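Local coordinates for protein Cif (Cell cycle inhibiting factor) (Escherichia coli, PDB 3EFY) that deamidates a glutamine side chain of host NEDD8, blocking cullin-RING ubiquitin ligases and arresting the host cell cycle, seen here as its C-terminal catalytic part, at residues C10-A14 with H66-V70; F83-S87 with F99-M103. All coordinates share one frame. Numbering follows the deposited sequence.

Contact 1 (C10-A14 with H66-V70); sequences CGVTA and HAYIV
At the apolar centre Ala-67 CB points toward the helix and meets Gly-11 CA at 4.1 Å and Ala-14 CB at 4.4 Å, where the first turn of helix 10-22 lies on strand 66-72. Residues 10-14 are helical (Ala-14 N hydrogen-bonded to Cys-10 O, 2.9 Å), 66-70 extended; the short axes approach to 6.9 Å at 23°, with Gly-11 CA 5.4 Å from Ala-67 CA and Ala-14 CA 5.5 Å from Tyr-68 CA. Farther along, Ile-69 (m, m) brings CD1 to 3.9 Å from Ala-14 CB. Outward, a bridging water donates to Cys-10 O (2.9 Å) and Ala-67 O (2.8 Å). At the polar edge Cys-10 (p) accepts at SG a weak hydrogen bond from Ala-67 N (3.4 Å). The His-66 CA-CB bond points away, yet chi1 t places ND1 3.6 Å from Cys-10 CB and 3.8 Å from Cys-10 SG, while NE2 is hydrogen-bonded to Gln-86. An active-site cysteine at a helix start facing a strand-borne histidine is the hallmark of papain-like (clan CA) catalytic centres.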
loop_
_atom_site.group_PDB
_atom_site.type_symbol
_atom_site.label_atom_id
_atom_site.label_comp_id
_atom_site.label_asym_id
_atom_site.label_seq_id
_atom_site.Cartn_x
_atom_site.Cartn_y
_atom_site.Cartn_z
ATOM N N CYS A 10 14.214 7.469 -3.838
ATOM C CA CYS A 10 13.305 8.613 -3.714
ATOM C C CYS A 10 12.005 8.347 -4.477
ATOM O O CYS A 10 10.893 8.726 -3.990
ATOM C CB CYS A 10 13.906 9.920 -4.171
ATOM S SG CYS A 10 14.542 9.965 -5.856
ATOM N N GLY A 11 12.114 7.744 -5.655
ATOM C CA GLY A 11 10.925 7.497 -6.486
ATOM C C GLY A 11 9.998 6.419 -5.944
ATOM O O GLY A 11 8.757 6.531 -6.024
ATOM N N VAL A 12 10.579 5.361 -5.367
ATOM C CA VAL A 12 9.828 4.317 -4.697
ATOM C C VAL A 12 9.081 4.877 -3.474
ATOM O O VAL A 12 7.881 4.601 -3.304
ATOM C CB VAL A 12 10.746 3.150 -4.356
ATOM C CG1 VAL A 12 10.075 2.203 -3.449
ATOM C CG2 VAL A 12 11.162 2.456 -5.677
ATOM N N THR A 13 9.753 5.694 -2.674
ATOM C CA THR A 13 9.106 6.369 -1.551
ATOM C C THR A 13 7.963 7.241 -2.027
ATOM O O THR A 13 6.847 7.150 -1.489
ATOM C CB THR A 13 10.129 7.206 -0.791
ATOM O OG1 THR A 13 11.094 6.295 -0.216
ATOM C CG2 THR A 13 9.463 8.006 0.322
ATOM N N ALA A 14 8.227 8.041 -3.030
ATOM C CA ALA A 14 7.175 8.926 -3.583
ATOM C C ALA A 14 5.961 8.144 -4.045
ATOM O O ALA A 14 4.805 8.518 -3.768
ATOM C CB ALA A 14 7.713 9.763 -4.723
ATOM N N HIS A 66 15.715 14.142 -8.431
ATOM C CA HIS A 66 15.109 13.804 -7.186
ATOM C C HIS A 66 13.567 13.753 -7.382
ATOM O O HIS A 66 13.073 14.376 -8.293
ATOM C CB HIS A 66 15.473 14.917 -6.206
ATOM C CG HIS A 66 15.055 14.632 -4.812
ATOM N ND1 HIS A 66 15.077 13.356 -4.296
ATOM C CD2 HIS A 66 14.625 15.448 -3.810
ATOM C CE1 HIS A 66 14.601 13.400 -3.065
ATOM N NE2 HIS A 66 14.374 14.657 -2.726
ATOM N N ALA A 67 12.905 12.887 -6.657
ATOM C CA ALA A 67 11.427 12.850 -6.631
ATOM C C ALA A 67 10.915 13.045 -5.215
ATOM O O ALA A 67 11.543 12.633 -4.242
ATOM C CB ALA A 67 10.912 11.511 -7.193
ATOM N N TYR A 68 9.719 13.636 -5.077
ATOM C CA TYR A 68 9.210 13.988 -3.757
ATOM C C TYR A 68 7.730 14.375 -3.861
ATOM O O TYR A 68 7.231 14.534 -4.964
ATOM C CB TYR A 68 10.044 15.127 -3.123
ATOM C CG TYR A 68 10.353 16.269 -4.002
ATOM C CD1 TYR A 68 9.509 17.384 -4.076
ATOM C CD2 TYR A 68 11.469 16.293 -4.869
ATOM C CE1 TYR A 68 9.815 18.469 -4.901
ATOM C CE2 TYR A 68 11.715 17.319 -5.691
ATOM C CZ TYR A 68 10.898 18.428 -5.747
ATOM O OH TYR A 68 11.225 19.476 -6.586
ATOM N N ILE A 69 7.081 14.532 -2.715
ATOM C CA ILE A 69 5.609 14.778 -2.642
ATOM C C ILE A 69 5.375 16.146 -2.015
ATOM O O ILE A 69 5.997 16.462 -0.999
ATOM C CB ILE A 69 4.934 13.742 -1.805
ATOM C CG1 ILE A 69 5.152 12.293 -2.310
ATOM C CG2 ILE A 69 3.419 14.045 -1.736
ATOM C CD1 ILE A 69 4.755 12.093 -3.758
ATOM N N VAL A 70 4.447 16.930 -2.577
ATOM C CA VAL A 70 3.964 18.173 -1.964
ATOM C C VAL A 70 2.483 17.958 -1.665
ATOM O O VAL A 70 1.699 17.592 -2.560
ATOM C CB VAL A 70 4.167 19.332 -2.854
ATOM C CG1 VAL A 70 3.607 20.632 -2.180
ATOM C CG2 VAL A 70 5.652 19.523 -3.173
HETATM O O HOH W 1 10.896 10.918 -2.108
#

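Contact 2 (F83-S87 with F99-M103); sequences FLYQS and FEDWM
Here, in the Cif family domain, whose clan is that of papain-like (CA) enzymes, a sheet strand and the residues after it pack against an oppositely directed single-turn helix. Strand 83-85 is extended, helix 99-103 is closed by Met-103 N to Phe-99 O (2.9 Å), and their axes lie 9.8 Å apart at 164°. Tyr-85 CA is 7.0 Å from Met-103 CA, and the segments converge to 4.6 Å between Ser-87 CA and Phe-99 CA. A second copy of the protein also packs on Tyr-85, Phe-99 and Met-103. Leu-84 O accepts a hydrogen bond from Trp-102 NE1 (2.8 Å, 169°), setting the indole edge (chi1 t) toward the strand, and Leu-84 CD2 touches Trp-102 CZ2 at 3.9 Å. Tyr-85 (m) forms a Met-aromatic contact: Met-103, m at all three chi angles, sets SD 4.7 Å from the tyrosine ring centroid and CE 3.6 Å from Tyr-85 CD1. Gln-86, an active-site residue, crosses the indole face, CG 3.7 Å from the centroid of the Trp-102 five-membered ring (CH-pi); its OE1 is hydrogen-bonded to His-66 and NE2 to Phe-137 O. Ser-87 OG is hydrogen-bonded to Thr-13 OG1, and Ser-87 CB lies 3.8 Å from Phe-99 N.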
loop_
_atom_site.group_PDB
_atom_site.type_symbol
_atom_site.label_atom_id
_atom_site.label_comp_id
_atom_site.label_asym_id
_atom_site.label_seq_id
_atom_site.Cartn_x
_atom_site.Cartn_y
_atom_site.Cartn_z
ATOM N N PHE A 83 3.051 20.797 2.665
ATOM C CA PHE A 83 4.022 19.976 3.364
ATOM C C PHE A 83 4.827 19.259 2.292
ATOM O O PHE A 83 4.290 18.893 1.246
ATOM C CB PHE A 83 3.342 19.008 4.276
ATOM C CG PHE A 83 2.563 19.688 5.398
ATOM C CD1 PHE A 83 3.152 19.887 6.631
ATOM C CD2 PHE A 83 1.261 20.101 5.201
ATOM C CE1 PHE A 83 2.455 20.506 7.665
ATOM C CE2 PHE A 83 0.552 20.744 6.244
ATOM C CZ PHE A 83 1.164 20.933 7.459
ATOM N N LEU A 84 6.092 19.027 2.563
ATOM C CA LEU A 84 6.978 18.289 1.629
ATOM C C LEU A 84 7.423 16.990 2.286
ATOM O O LEU A 84 7.923 16.986 3.404
ATOM C CB LEU A 84 8.194 19.132 1.306
ATOM C CG LEU A 84 9.006 18.683 0.064
ATOM C CD1 LEU A 84 9.558 19.928 -0.701
ATOM C CD2 LEU A 84 10.023 17.828 0.607
ATOM N N TYR A 85 7.265 15.867 1.570
ATOM C CA TYR A 85 7.639 14.550 2.024
ATOM C C TYR A 85 8.656 13.962 1.012
ATOM O O TYR A 85 8.475 14.057 -0.192
ATOM C CB TYR A 85 6.464 13.560 2.147
ATOM C CG TYR A 85 5.226 14.157 2.811
ATOM C CD1 TYR A 85 5.327 14.882 3.975
ATOM C CD2 TYR A 85 3.970 14.005 2.221
ATOM C CE1 TYR A 85 4.169 15.426 4.591
ATOM C CE2 TYR A 85 2.847 14.539 2.823
ATOM C CZ TYR A 85 2.968 15.273 3.981
ATOM O OH TYR A 85 1.835 15.861 4.576
ATOM N N GLN A 86 9.695 13.302 1.510
ATOM C CA GLN A 86 10.764 12.799 0.644
ATOM C C GLN A 86 11.626 11.784 1.378
ATOM O O GLN A 86 11.674 11.769 2.620
ATOM C CB GLN A 86 11.655 13.944 0.156
ATOM C CG GLN A 86 12.305 14.768 1.322
ATOM C CD GLN A 86 13.436 15.666 0.924
ATOM O OE1 GLN A 86 14.025 15.569 -0.173
ATOM N NE2 GLN A 86 13.794 16.560 1.846
ATOM N N SER A 87 12.349 10.997 0.594
ATOM C CA SER A 87 13.573 10.312 1.045
ATOM C C SER A 87 14.636 10.549 -0.011
ATOM O O SER A 87 14.315 10.991 -1.098
ATOM C CB SER A 87 13.372 8.804 1.277
ATOM O OG SER A 87 13.233 8.102 0.055
ATOM N N PHE A 99 13.474 8.463 5.062
ATOM C CA PHE A 99 12.101 8.964 5.230
ATOM C C PHE A 99 11.794 9.184 6.711
ATOM O O PHE A 99 11.297 10.231 7.084
ATOM C CB PHE A 99 11.077 7.963 4.634
ATOM C CG PHE A 99 9.654 8.408 4.690
ATOM C CD1 PHE A 99 9.180 9.421 3.874
ATOM C CD2 PHE A 99 8.732 7.733 5.495
ATOM C CE1 PHE A 99 7.878 9.763 3.876
ATOM C CE2 PHE A 99 7.397 8.102 5.509
ATOM C CZ PHE A 99 6.973 9.143 4.692
ATOM N N GLU A 100 12.151 8.198 7.544
ATOM C CA GLU A 100 11.884 8.295 9.001
ATOM C C GLU A 100 12.448 9.580 9.623
ATOM O O GLU A 100 11.767 10.282 10.384
ATOM C CB GLU A 100 12.458 7.060 9.717
ATOM C CG GLU A 100 12.265 7.075 11.189
ATOM C CD GLU A 100 12.706 5.788 11.853
ATOM O OE1 GLU A 100 13.471 4.994 11.256
ATOM O OE2 GLU A 100 12.270 5.587 12.990
ATOM N N ASP A 101 13.673 9.909 9.248
ATOM C CA ASP A 101 14.366 11.078 9.791
ATOM C C ASP A 101 13.742 12.381 9.314
ATOM O O ASP A 101 13.449 13.268 10.121
ATOM C CB ASP A 101 15.832 11.007 9.458
ATOM C CG ASP A 101 16.523 9.815 10.119
ATOM O OD1 ASP A 101 16.070 9.375 11.223
ATOM O OD2 ASP A 101 17.475 9.282 9.502
ATOM N N TRP A 102 13.473 12.478 8.002
ATOM C CA TRP A 102 12.812 13.647 7.458
ATOM C C TRP A 102 11.452 13.870 8.155
ATOM O O TRP A 102 11.102 15.008 8.544
ATOM C CB TRP A 102 12.641 13.491 5.936
ATOM C CG TRP A 102 11.961 14.654 5.294
ATOM C CD1 TRP A 102 10.648 14.691 4.879
ATOM C CD2 TRP A 102 12.486 15.971 5.068
ATOM N NE1 TRP A 102 10.366 15.925 4.368
ATOM C CE2 TRP A 102 11.463 16.741 4.482
ATOM C CE3 TRP A 102 13.719 16.596 5.308
ATOM C CZ2 TRP A 102 11.657 18.083 4.140
ATOM C CZ3 TRP A 102 13.920 17.890 4.922
ATOM C CH2 TRP A 102 12.899 18.639 4.331
ATOM N N MET A 103 10.661 12.809 8.274
ATOM C CA MET A 103 9.266 12.939 8.688
ATOM C C MET A 103 9.119 13.262 10.177
ATOM O O MET A 103 8.113 13.906 10.578
ATOM C CB MET A 103 8.449 11.717 8.326
ATOM C CG MET A 103 8.395 11.465 6.807
ATOM S SD MET A 103 7.462 12.766 5.943
ATOM C CE MET A 103 5.832 12.282 6.352
#

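An active site is often assembled from short pieces separated in sequence, and these contacts illustrate it. Contact 1 closes before contact 2 opens, yet their centres are 9 Å apart, because strands 66-72 and 81-85 follow one another and are antiparallel neighbours in the same sheet. Contact 1 brings helix 10-22 to that sheet; contact 2 adds helix 99-103 beside strand 81-85 and Gln-86 and Ser-87. Two probable hydrogen bonds join them: His-66 NE2 to Gln-86 OE1 (2.7 Å) and Thr-13 OG1 to Ser-87 OG (2.8 Å). Together they bring the three active-site residues of the deamidase, Cys-10, His-66 and Gln-86, close to one another.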